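Local coordinates for protein probable endonuclease 4 (Thermotoga maritima, PDB 4HNO) that probably cleaves DNA at apurinic or apyrimidinic sites during base excision repair, using a cluster of three metal ions, at residues 5-11 / 29-35; 181-187 / 227-233; 217-221 / 246-250; 232-236 / 262-266. All blocks are in the same frame, centred on the assembly; numbering follows the deposited sequence.

Interaction 1: residues 5-11 / 29-35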
# COMPACT_ATOMS: atom_id res chain seq x y z
N ILE A 5 -3.24 -13.41 12.33
CA ILE A 5 -2.85 -12.78 11.08
C ILE A 5 -3.89 -11.77 10.67
O ILE A 5 -5.10 -12.00 10.79
CB ILE A 5 -2.70 -13.87 10.00
CG1 ILE A 5 -1.59 -14.85 10.37
CG2 ILE A 5 -2.47 -13.26 8.62
CD1 ILE A 5 -0.23 -14.21 10.59
N LYS A 6 -3.40 -10.63 10.20
CA LYS A 6 -4.23 -9.57 9.64
C LYS A 6 -4.02 -9.65 8.13
O LYS A 6 -2.92 -9.46 7.65
CB LYS A 6 -3.78 -8.21 10.18
CG LYS A 6 -3.92 -8.06 11.70
CD LYS A 6 -3.22 -6.80 12.18
CE LYS A 6 -3.00 -6.74 13.67
NZ LYS A 6 -1.77 -7.47 14.05
N ILE A 7 -5.08 -10.01 7.41
CA ILE A 7 -4.98 -10.31 6.00
C ILE A 7 -6.24 -9.90 5.27
O ILE A 7 -7.35 -9.97 5.80
CB ILE A 7 -4.66 -11.81 5.76
CG1 ILE A 7 -4.37 -12.07 4.28
CG2 ILE A 7 -5.77 -12.71 6.27
CD1 ILE A 7 -3.66 -13.41 4.04
N GLY A 8 -6.06 -9.44 4.04
CA GLY A 8 -7.16 -9.15 3.16
C GLY A 8 -6.62 -8.84 1.78
O GLY A 8 -5.53 -9.26 1.43
N ALA A 9 -7.41 -8.10 1.01
CA ALA A 9 -7.09 -7.83 -0.37
C ALA A 9 -7.54 -6.43 -0.76
O ALA A 9 -8.30 -5.78 -0.04
CB ALA A 9 -7.76 -8.85 -1.29
N HIS A 10 -7.06 -5.98 -1.91
CA HIS A 10 -7.62 -4.83 -2.57
C HIS A 10 -9.01 -5.23 -3.07
O HIS A 10 -9.17 -6.22 -3.77
CB HIS A 10 -6.73 -4.39 -3.72
CG HIS A 10 -7.17 -3.08 -4.25
ND1 HIS A 10 -6.65 -1.90 -3.79
CD2 HIS A 10 -8.21 -2.76 -5.05
CE1 HIS A 10 -7.30 -0.90 -4.36
NE2 HIS A 10 -8.25 -1.39 -5.13
N MET A 11 -10.02 -4.46 -2.67
CA MET A 11 -11.41 -4.79 -2.89
C MET A 11 -12.07 -3.80 -3.82
O MET A 11 -11.81 -2.60 -3.73
CB MET A 11 -12.18 -4.75 -1.56
CG MET A 11 -11.59 -5.62 -0.47
SD MET A 11 -11.51 -7.38 -0.85
CE MET A 11 -13.28 -7.78 -0.75
N GLY A 29 -11.05 -12.51 5.00
CA GLY A 29 -10.18 -11.44 5.44
C GLY A 29 -10.69 -10.68 6.65
O GLY A 29 -11.86 -10.80 7.03
N ASN A 30 -9.80 -9.87 7.21
CA ASN A 30 -10.12 -8.98 8.33
C ASN A 30 -9.47 -7.61 8.13
O ASN A 30 -9.41 -6.82 9.06
CB ASN A 30 -9.70 -9.61 9.67
CG ASN A 30 -8.22 -9.89 9.74
OD1 ASN A 30 -7.44 -9.37 8.95
ND2 ASN A 30 -7.83 -10.72 10.67
N SER A 31 -9.04 -7.36 6.89
CA SER A 31 -8.35 -6.14 6.49
C SER A 31 -8.72 -5.88 5.03
O SER A 31 -9.12 -6.81 4.33
CB SER A 31 -6.84 -6.36 6.57
OG SER A 31 -6.42 -6.80 7.85
N PHE A 32 -8.55 -4.66 4.54
CA PHE A 32 -8.76 -4.41 3.12
C PHE A 32 -8.10 -3.13 2.68
O PHE A 32 -7.79 -2.25 3.51
CB PHE A 32 -10.27 -4.35 2.75
CG PHE A 32 -11.06 -3.27 3.46
CD1 PHE A 32 -11.02 -1.97 3.02
CD2 PHE A 32 -11.89 -3.59 4.51
CE1 PHE A 32 -11.79 -0.99 3.65
CE2 PHE A 32 -12.65 -2.63 5.14
CZ PHE A 32 -12.60 -1.34 4.70
N GLN A 33 -7.93 -3.03 1.37
CA GLN A 33 -7.56 -1.78 0.71
C GLN A 33 -8.61 -1.49 -0.36
O GLN A 33 -9.11 -2.42 -0.99
CB GLN A 33 -6.16 -1.89 0.10
CG GLN A 33 -5.70 -0.65 -0.64
CD GLN A 33 -4.27 -0.85 -1.11
OE1 GLN A 33 -3.33 -0.41 -0.47
NE2 GLN A 33 -4.14 -1.54 -2.23
N ILE A 34 -8.90 -0.21 -0.56
CA ILE A 34 -9.83 0.23 -1.59
C ILE A 34 -9.27 1.47 -2.26
O ILE A 34 -8.51 2.23 -1.67
CB ILE A 34 -11.21 0.58 -1.00
CG1 ILE A 34 -11.10 1.44 0.25
CG2 ILE A 34 -11.97 -0.71 -0.67
CD1 ILE A 34 -12.41 2.14 0.67
N PHE A 35 -9.69 1.72 -3.50
CA PHE A 35 -9.53 3.05 -4.08
C PHE A 35 -10.55 4.00 -3.43
O PHE A 35 -11.58 3.56 -2.93
CB PHE A 35 -9.69 3.03 -5.60
CG PHE A 35 -8.54 2.37 -6.33
CD1 PHE A 35 -8.77 1.30 -7.16
CD2 PHE A 35 -7.25 2.85 -6.22
CE1 PHE A 35 -7.71 0.72 -7.86
CE2 PHE A 35 -6.20 2.27 -6.89
CZ PHE A 35 -6.42 1.20 -7.71
O HOH W 1 -10.06 -8.07 2.05
O HOH W 2 -11.08 -0.30 -5.04
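The beta-alpha-beta unit formed by strand 7-10, helix 20-26 and strand 31-34 brings His-10 beside Gln-33 and Asn-30 beside Ile-7. It belongs to the TIM barrel, and the two strands run parallel, 15° apart. At the start of the pair Asn-30 grips the opposite backbone at three points. Its ND2 donates to Ile-5 O (3.0 Å) in the carbonyl plane, on a lone pair. Its OD1 accepts from Ile-7 N (2.9 Å). Ser-31 OG reaches that same OD1 from the other face of the amide. Asn-30 N closes the set on Ile-7 O at 2.8 Å.

In the middle, water 1 bridges Ala-9 N and Ser-31 O. Direct backbone bonds resume with Gln-33 N to Ala-9 O and Met-11 N to Gln-33 O. The carbonyl of Gln-33 also lies over one face of the His-10 ring, offset toward its rim.

With CG opposite the backbone N (chi1 179°) and the chain extended, the Gln-33 amide reaches the His-10 ring. There Gln-33 NE2 donates to His-10 ND1 (3.0 Å), close to the planes of both ring and amide. The same amide also bonds His-218 and Glu-263, ligands of a metal, so it is a second-shell group. The edge of His-10 meets the face of Phe-35, with the ring planes at 61°. Its NE2 lies 3.4 Å from Phe-35 CD1 and 3.0 Å from water 2.

Interaction 2: residues 181-187 / 227-233. With MN (manganese (II) ion), chain C; MN (manganese (II) ion), chain E.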
# COMPACT_ATOMS: atom_id res chain seq x y z
N ASP A 181 5.66 -3.31 -0.36
CA ASP A 181 5.11 -4.20 -1.37
C ASP A 181 6.17 -5.25 -1.72
O ASP A 181 7.28 -4.92 -2.16
CB ASP A 181 4.69 -3.38 -2.60
CG ASP A 181 4.02 -4.20 -3.68
OD1 ASP A 181 2.90 -3.82 -4.13
OD2 ASP A 181 4.59 -5.25 -4.08
N THR A 182 5.84 -6.51 -1.48
CA THR A 182 6.81 -7.58 -1.65
C THR A 182 7.23 -7.78 -3.10
O THR A 182 8.36 -8.20 -3.34
CB THR A 182 6.28 -8.90 -1.07
OG1 THR A 182 5.06 -9.29 -1.68
CG2 THR A 182 6.04 -8.79 0.42
N CYS A 183 6.34 -7.55 -4.06
CA CYS A 183 6.70 -7.70 -5.47
C CYS A 183 7.61 -6.56 -5.90
O CYS A 183 8.67 -6.77 -6.50
CB CYS A 183 5.47 -7.80 -6.35
SG CYS A 183 5.85 -8.01 -8.11
N HIS A 184 7.20 -5.33 -5.59
CA HIS A 184 8.03 -4.20 -5.92
C HIS A 184 9.42 -4.34 -5.29
O HIS A 184 10.45 -4.04 -5.91
CB HIS A 184 7.40 -2.89 -5.49
CG HIS A 184 6.07 -2.64 -6.13
ND1 HIS A 184 5.20 -1.67 -5.67
CD2 HIS A 184 5.42 -3.23 -7.16
CE1 HIS A 184 4.10 -1.67 -6.41
NE2 HIS A 184 4.20 -2.62 -7.32
N GLY A 185 9.44 -4.80 -4.04
CA GLY A 185 10.70 -4.98 -3.35
C GLY A 185 11.55 -6.07 -3.99
O GLY A 185 12.76 -5.91 -4.18
N PHE A 186 10.92 -7.20 -4.31
CA PHE A 186 11.64 -8.31 -4.95
C PHE A 186 12.24 -7.87 -6.29
O PHE A 186 13.40 -8.17 -6.61
CB PHE A 186 10.69 -9.48 -5.13
CG PHE A 186 11.36 -10.81 -5.34
CD1 PHE A 186 12.13 -11.40 -4.35
CD2 PHE A 186 11.17 -11.50 -6.52
CE1 PHE A 186 12.66 -12.65 -4.52
CE2 PHE A 186 11.72 -12.76 -6.68
CZ PHE A 186 12.46 -13.31 -5.69
N ASP A 187 11.46 -7.10 -7.05
CA ASP A 187 11.93 -6.51 -8.29
C ASP A 187 13.19 -5.69 -8.10
O ASP A 187 14.00 -5.59 -9.03
CB ASP A 187 10.89 -5.51 -8.83
CG ASP A 187 9.84 -6.07 -9.75
OD1 ASP A 187 10.03 -7.13 -10.39
OD2 ASP A 187 8.82 -5.35 -9.90
N GLY A 227 15.20 -8.94 -8.68
CA GLY A 227 15.93 -7.90 -9.37
C GLY A 227 15.40 -7.53 -10.75
O GLY A 227 15.98 -6.68 -11.41
N ALA A 228 14.29 -8.12 -11.18
CA ALA A 228 13.85 -7.97 -12.56
C ALA A 228 13.30 -6.58 -12.90
O ALA A 228 13.20 -6.26 -14.08
CB ALA A 228 12.79 -8.98 -12.87
N ALA A 229 12.85 -5.81 -11.91
CA ALA A 229 12.31 -4.46 -12.16
C ALA A 229 11.13 -4.46 -13.14
O ALA A 229 11.02 -3.54 -13.94
CB ALA A 229 13.43 -3.52 -12.61
N LYS A 230 10.24 -5.43 -13.04
CA LYS A 230 9.15 -5.59 -14.02
C LYS A 230 7.77 -5.16 -13.55
O LYS A 230 6.91 -4.85 -14.37
CB LYS A 230 9.05 -7.05 -14.47
CG LYS A 230 10.22 -7.49 -15.34
CD LYS A 230 10.21 -6.84 -16.72
CE LYS A 230 11.40 -7.29 -17.55
NZ LYS A 230 11.27 -6.80 -18.95
N ASP A 231 7.53 -5.18 -12.24
CA ASP A 231 6.21 -4.86 -11.65
C ASP A 231 5.07 -5.61 -12.32
O ASP A 231 4.12 -5.04 -12.83
CB ASP A 231 5.94 -3.38 -11.65
CG ASP A 231 4.81 -3.00 -10.70
OD1 ASP A 231 4.48 -1.81 -10.61
OD2 ASP A 231 4.28 -3.90 -9.99
N ARG A 232 5.15 -6.93 -12.24
CA ARG A 232 4.06 -7.81 -12.63
C ARG A 232 3.77 -8.77 -11.47
O ARG A 232 4.54 -9.72 -11.20
CB ARG A 232 4.38 -8.57 -13.92
CG ARG A 232 4.50 -7.67 -15.16
CD ARG A 232 3.18 -6.95 -15.46
NE ARG A 232 3.23 -6.19 -16.71
CZ ARG A 232 3.61 -4.92 -16.81
NH1 ARG A 232 3.98 -4.24 -15.73
NH2 ARG A 232 3.61 -4.32 -17.99
N HIS A 233 2.67 -8.49 -10.78
CA HIS A 233 2.31 -9.25 -9.61
C HIS A 233 1.84 -10.65 -10.02
O HIS A 233 1.31 -10.86 -11.11
CB HIS A 233 1.17 -8.59 -8.84
CG HIS A 233 1.41 -7.16 -8.45
ND1 HIS A 233 0.48 -6.48 -7.70
CD2 HIS A 233 2.39 -6.27 -8.72
CE1 HIS A 233 0.90 -5.23 -7.52
NE2 HIS A 233 2.05 -5.07 -8.14
MN MN C . 2.83 -3.18 -8.76
MN MN E . 1.42 -2.41 -4.02
O HOH W 3 7.51 -8.26 -11.22
O HOH W 4 0.47 -1.24 -5.25
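Asp-187 reaches from its helix into the loop 227-233, and its CB packs 3.7 Å from Ala-229 N. Its two carboxylate oxygens divide the work. OD1 accepts from Lys-230 N, which comes from above the carboxylate plane, and from water 3, which in turn accepts from Arg-232 N. Asp-187 OD2 takes Asp-231 N at 2.7 Å on its syn side. A second bond to this oxygen comes from Ser-150. The Asp-187 backbone O accepts from Ala-229 N, and Phe-186 O takes Gly-227 N in a nearly straight bond of 2.8 Å.

The bonds to Asp-187 hold the loop next to a metal site of the TIM barrel. One manganese ion is bound by His-184 NE2 (2.1 Å), Asp-231 OD2 (2.0 Å) and His-233 NE2 (2.1 Å); a zinc ion has also been modelled on these ligands. The His-184 ring and the Asp-231 carboxylate stand 85° apart. The other ring nitrogen of His-184, ND1, bonds to Asn-148 O, which would limit rotation of the ring. Cys-183 SG lies obliquely to the His-233 ring, 3.9 Å from its CD2.

Asp-181 is the N-cap of helix 182-187. Its CG lies opposite the backbone N (chi1 -176°), which lets OD2 turn back to the helix N-H groups while OD1 faces the metal. Asp-181 OD2 accepts from His-184 N at 3.0 Å and more weakly from Cys-183 N. OD1 binds the second manganese ion and lies over one face of the His-184 ring.

Interaction 3: residues 217-221 / 246-250. With MN (manganese (II) ion), chain E.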
# COMPACT_ATOMS: atom_id res chain seq x y z
N ILE A 217 1.63 -4.23 4.51
CA ILE A 217 2.40 -4.98 3.53
C ILE A 217 1.46 -5.30 2.38
O ILE A 217 0.35 -5.79 2.60
CB ILE A 217 2.98 -6.26 4.15
CG1 ILE A 217 4.08 -5.88 5.14
CG2 ILE A 217 3.51 -7.21 3.07
CD1 ILE A 217 4.46 -6.99 6.09
N HIS A 218 1.90 -5.00 1.16
CA HIS A 218 1.22 -5.49 -0.02
C HIS A 218 1.85 -6.84 -0.35
O HIS A 218 3.04 -6.93 -0.68
CB HIS A 218 1.35 -4.54 -1.20
CG HIS A 218 0.56 -3.30 -1.06
ND1 HIS A 218 0.75 -2.22 -1.89
CD2 HIS A 218 -0.47 -2.99 -0.22
CE1 HIS A 218 -0.14 -1.30 -1.56
NE2 HIS A 218 -0.88 -1.74 -0.55
N LEU A 219 1.05 -7.88 -0.20
CA LEU A 219 1.50 -9.26 -0.29
C LEU A 219 1.24 -9.74 -1.70
O LEU A 219 0.14 -10.14 -2.06
CB LEU A 219 0.78 -10.11 0.75
CG LEU A 219 1.49 -11.43 1.01
CD1 LEU A 219 2.73 -11.21 1.90
CD2 LEU A 219 0.55 -12.45 1.62
N ASN A 220 2.29 -9.68 -2.51
CA ASN A 220 2.24 -10.00 -3.93
C ASN A 220 3.41 -10.92 -4.29
O ASN A 220 4.56 -10.61 -3.97
CB ASN A 220 2.42 -8.72 -4.76
CG ASN A 220 1.26 -7.75 -4.57
OD1 ASN A 220 0.10 -8.16 -4.61
ND2 ASN A 220 1.59 -6.48 -4.39
N ASP A 221 3.13 -12.05 -4.94
CA ASP A 221 4.23 -12.78 -5.54
C ASP A 221 4.65 -11.99 -6.80
O ASP A 221 4.04 -10.96 -7.14
CB ASP A 221 3.80 -14.24 -5.82
CG ASP A 221 4.95 -15.25 -5.76
OD1 ASP A 221 6.07 -14.89 -6.15
OD2 ASP A 221 4.68 -16.41 -5.34
N PHE A 246 7.65 -17.22 0.71
CA PHE A 246 6.68 -16.64 1.62
C PHE A 246 6.73 -17.31 2.99
O PHE A 246 6.55 -16.64 4.00
CB PHE A 246 5.27 -16.65 1.02
CG PHE A 246 5.02 -15.52 0.07
CD1 PHE A 246 4.77 -15.75 -1.26
CD2 PHE A 246 5.08 -14.21 0.51
CE1 PHE A 246 4.57 -14.71 -2.14
CE2 PHE A 246 4.89 -13.16 -0.37
CZ PHE A 246 4.64 -13.42 -1.70
N ALA A 247 7.03 -18.61 3.06
CA ALA A 247 7.15 -19.24 4.36
C ALA A 247 8.25 -18.58 5.19
O ALA A 247 8.08 -18.40 6.38
CB ALA A 247 7.43 -20.73 4.19
N VAL A 248 9.37 -18.23 4.57
CA VAL A 248 10.43 -17.52 5.27
C VAL A 248 9.92 -16.15 5.77
O VAL A 248 10.05 -15.80 6.93
CB VAL A 248 11.66 -17.35 4.37
CG1 VAL A 248 12.68 -16.43 5.01
CG2 VAL A 248 12.28 -18.72 4.06
N PHE A 249 9.31 -15.40 4.87
CA PHE A 249 8.81 -14.06 5.22
C PHE A 249 7.79 -14.12 6.36
O PHE A 249 7.88 -13.34 7.30
CB PHE A 249 8.18 -13.49 3.95
CG PHE A 249 7.74 -12.05 4.04
CD1 PHE A 249 8.65 -11.03 4.23
CD2 PHE A 249 6.42 -11.72 3.78
CE1 PHE A 249 8.26 -9.70 4.21
CE2 PHE A 249 6.03 -10.39 3.75
CZ PHE A 249 6.95 -9.39 3.96
N PHE A 250 6.87 -15.07 6.28
CA PHE A 250 5.80 -15.18 7.26
C PHE A 250 6.31 -15.58 8.64
O PHE A 250 5.60 -15.40 9.63
CB PHE A 250 4.79 -16.25 6.85
CG PHE A 250 4.01 -15.96 5.59
CD1 PHE A 250 3.88 -14.69 5.06
CD2 PHE A 250 3.38 -17.01 4.94
CE1 PHE A 250 3.13 -14.49 3.91
CE2 PHE A 250 2.64 -16.81 3.81
CZ PHE A 250 2.52 -15.56 3.29
MN MN E . 1.42 -2.41 -4.02
O HOH W 4 0.47 -1.24 -5.25
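Strand 217-219 and helix 246-250 run nearly antiparallel, at 158°, and their axes come no closer than 12.7 Å; the gap is bridged by Ile-217, Leu-219 and three phenylalanines. Leu-219 CG is anti to the backbone N (chi1 -162°), and this sends the branched end toward the helix. Its CD1 meets all three rings. Leu-219 CD1 lies 3.7 Å from Phe-246 CE2, in an oblique approach. At the edge of the next ring, Leu-219 CD1 is 3.9 Å from Phe-249 CE2. Leu-219 CD1 is also 3.9 Å from Phe-250 CE1, at the edge and in the plane of that ring. CD2 touches Phe-250 as well, at CE1 and CZ. Phe-246 O lies over one face of the Phe-250 ring, toward its rim; this carbonyl also accepts the helical bond from Phe-250 N.

Such packing of a helix on the outer side of the sheet is the usual layering of a TIM barrel. Ile-217 adds a second apolar contact, its CD1 4.1 Å from Phe-249 CZ, at an oblique angle to the ring. Thr-182 touches Ile-217, Phe-246 and Phe-249. Val-278 of helix 268-284 packs on Leu-219 and Phe-250.

The Phe-246 ring points its edge at polar groups of Asn-220 and Asp-221. Phe-246 CZ is 3.6 Å from Asn-220 O and its CE1 is 3.6 Å from Asp-221 OD2. The ring stands 88° from the Asp-221 carboxylate. That carboxylate accepts from backbone N-H groups of Ile-241, Gly-237 and Gly-242. Between the two apolar strand residues, His-218 turns toward the metal centre, where His-218 ND1 binds a manganese ion at 2.2 Å.

Interaction 4: residues 232-236 / 262-266. With MN (manganese (II) ion), chain C; MN (manganese (II) ion), chain E.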
# COMPACT_ATOMS: atom_id res chain seq x y z
N ARG A 232 5.15 -6.93 -12.24
CA ARG A 232 4.06 -7.81 -12.63
C ARG A 232 3.77 -8.77 -11.47
O ARG A 232 4.54 -9.72 -11.20
CB ARG A 232 4.38 -8.57 -13.92
CG ARG A 232 4.50 -7.67 -15.16
CD ARG A 232 3.18 -6.95 -15.46
NE ARG A 232 3.23 -6.19 -16.71
CZ ARG A 232 3.61 -4.92 -16.81
NH1 ARG A 232 3.98 -4.24 -15.73
NH2 ARG A 232 3.61 -4.32 -17.99
N HIS A 233 2.67 -8.49 -10.78
CA HIS A 233 2.31 -9.25 -9.61
C HIS A 233 1.84 -10.65 -10.02
O HIS A 233 1.31 -10.86 -11.11
CB HIS A 233 1.17 -8.59 -8.84
CG HIS A 233 1.41 -7.16 -8.45
ND1 HIS A 233 0.48 -6.48 -7.70
CD2 HIS A 233 2.39 -6.27 -8.72
CE1 HIS A 233 0.90 -5.23 -7.52
NE2 HIS A 233 2.05 -5.07 -8.14
N GLU A 234 1.99 -11.59 -9.10
CA GLU A 234 1.58 -12.96 -9.30
C GLU A 234 0.87 -13.46 -8.04
O GLU A 234 1.11 -12.98 -6.93
CB GLU A 234 2.81 -13.83 -9.65
CG GLU A 234 2.55 -15.32 -9.91
CD GLU A 234 1.56 -15.55 -11.03
OE1 GLU A 234 2.02 -15.91 -12.13
OE2 GLU A 234 0.34 -15.37 -10.81
N ARG A 235 -0.01 -14.43 -8.26
CA ARG A 235 -0.72 -15.12 -7.20
C ARG A 235 0.24 -15.74 -6.20
O ARG A 235 1.30 -16.24 -6.56
CB ARG A 235 -1.62 -16.20 -7.82
CG ARG A 235 -2.56 -15.57 -8.85
CD ARG A 235 -3.77 -16.35 -9.17
NE ARG A 235 -4.52 -16.69 -7.98
CZ ARG A 235 -5.50 -17.57 -7.99
NH1 ARG A 235 -5.85 -18.15 -9.13
NH2 ARG A 235 -6.12 -17.87 -6.88
N ILE A 236 -0.15 -15.73 -4.93
CA ILE A 236 0.72 -16.23 -3.87
C ILE A 236 1.09 -17.67 -4.13
O ILE A 236 0.23 -18.54 -4.27
CB ILE A 236 0.02 -16.13 -2.49
CG1 ILE A 236 -0.39 -14.68 -2.17
CG2 ILE A 236 0.91 -16.71 -1.40
CD1 ILE A 236 0.73 -13.71 -2.20
N LEU A 262 -3.40 -8.39 -0.24
CA LEU A 262 -3.16 -8.96 -1.56
C LEU A 262 -3.51 -7.97 -2.66
O LEU A 262 -4.60 -7.40 -2.67
CB LEU A 262 -4.03 -10.19 -1.74
CG LEU A 262 -3.81 -11.34 -0.78
CD1 LEU A 262 -5.03 -12.23 -0.78
CD2 LEU A 262 -2.58 -12.11 -1.16
N GLU A 263 -2.59 -7.81 -3.62
CA GLU A 263 -2.86 -7.09 -4.87
C GLU A 263 -2.54 -8.02 -6.03
O GLU A 263 -2.03 -7.63 -7.08
CB GLU A 263 -2.06 -5.81 -4.99
CG GLU A 263 -2.16 -4.87 -3.81
CD GLU A 263 -1.27 -3.68 -3.99
OE1 GLU A 263 -0.04 -3.93 -4.17
OE2 GLU A 263 -1.75 -2.53 -3.98
N THR A 264 -2.84 -9.29 -5.84
CA THR A 264 -2.48 -10.32 -6.79
C THR A 264 -3.53 -10.35 -7.90
O THR A 264 -4.62 -9.79 -7.75
CB THR A 264 -2.37 -11.66 -6.08
OG1 THR A 264 -3.58 -11.86 -5.35
CG2 THR A 264 -1.21 -11.70 -5.11
N PRO A 265 -3.20 -10.96 -9.04
CA PRO A 265 -4.15 -10.97 -10.15
C PRO A 265 -5.49 -11.59 -9.77
O PRO A 265 -5.57 -12.54 -8.99
CB PRO A 265 -3.46 -11.85 -11.19
CG PRO A 265 -2.00 -11.67 -10.91
CD PRO A 265 -1.90 -11.54 -9.41
N GLY A 266 -6.55 -11.03 -10.34
CA GLY A 266 -7.89 -11.58 -10.13
C GLY A 266 -8.78 -10.69 -9.28
O GLY A 266 -8.44 -9.54 -8.99
MN MN C . 2.83 -3.18 -8.76
MN MN E . 1.42 -2.41 -4.02
O HOH W 4 0.47 -1.24 -5.25
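His-233 and Glu-263 meet at the metal centre of the TIM barrel, where the loop after strand 260-262 crosses the short strand 233-234. The polar part is one hydrogen bond between a side chain and the backbone. His-233 ND1 donates to Glu-263 O at 2.8 Å, with an angle of 167° at the hydrogen. The carbonyl oxygen lies near the plane of the ring, but the nitrogen stands above the carbonyl plane. This bond would fix the rotation of the ring whose other nitrogen holds a metal.

Metal bonds come next. Glu-263 OE1 binds the second manganese ion at 2.1 Å, together with Glu-147, Asp-181, His-218 and water 4, while OE2 accepts from Gln-33. The glutamate is extended beyond CG (chi2 176°), which carries the carboxylate past the His-233 ring to the ion. On the way Glu-263 OE1 passes 3.7 Å from His-233 CE1, with ring and carboxylate planes 28° apart.

Charged groups flank the contact. Glu-234 OE2 accepts from Arg-235 N on its anti lone pair. Arg-235 NH2 forms salt bridges to Glu-273 and Asp-274 of helix 268-284, and Asp-274 also bonds Thr-264 OG1.

The rest is close packing. Pro-265 lays its ring against the strand backbone, with CG 3.4 Å from His-233 O and CD 3.6 Å from Arg-235 N. Thr-264 CG2 sits 3.2 Å from Glu-234 O. Deeper in, Leu-262 CD2 touches Ile-236 CG1 at 3.5 Å.

In the fold
All four contacts lie in one TIM barrel. Interaction 1 comes first along the chain. The segments of interaction 3 alternate with those of interactions 2 and 4, and interactions 2 and 4 share Arg-232 and His-233. Strand 7-10 pairs with strand 260-262, which joins interaction 1 to interaction 4, with centres 13 Å apart. Strand 214-222 pairs with 260-262 and 233-234, so interactions 3 and 4 meet in the sheet. Interactions 1 and 2 are farther apart, 20 Å between centres, and do not touch. Interactions 2, 3 and 4 all supply ligands to one manganese ion; the barrel thus brings ligands from distant parts of the chain to one metal centre.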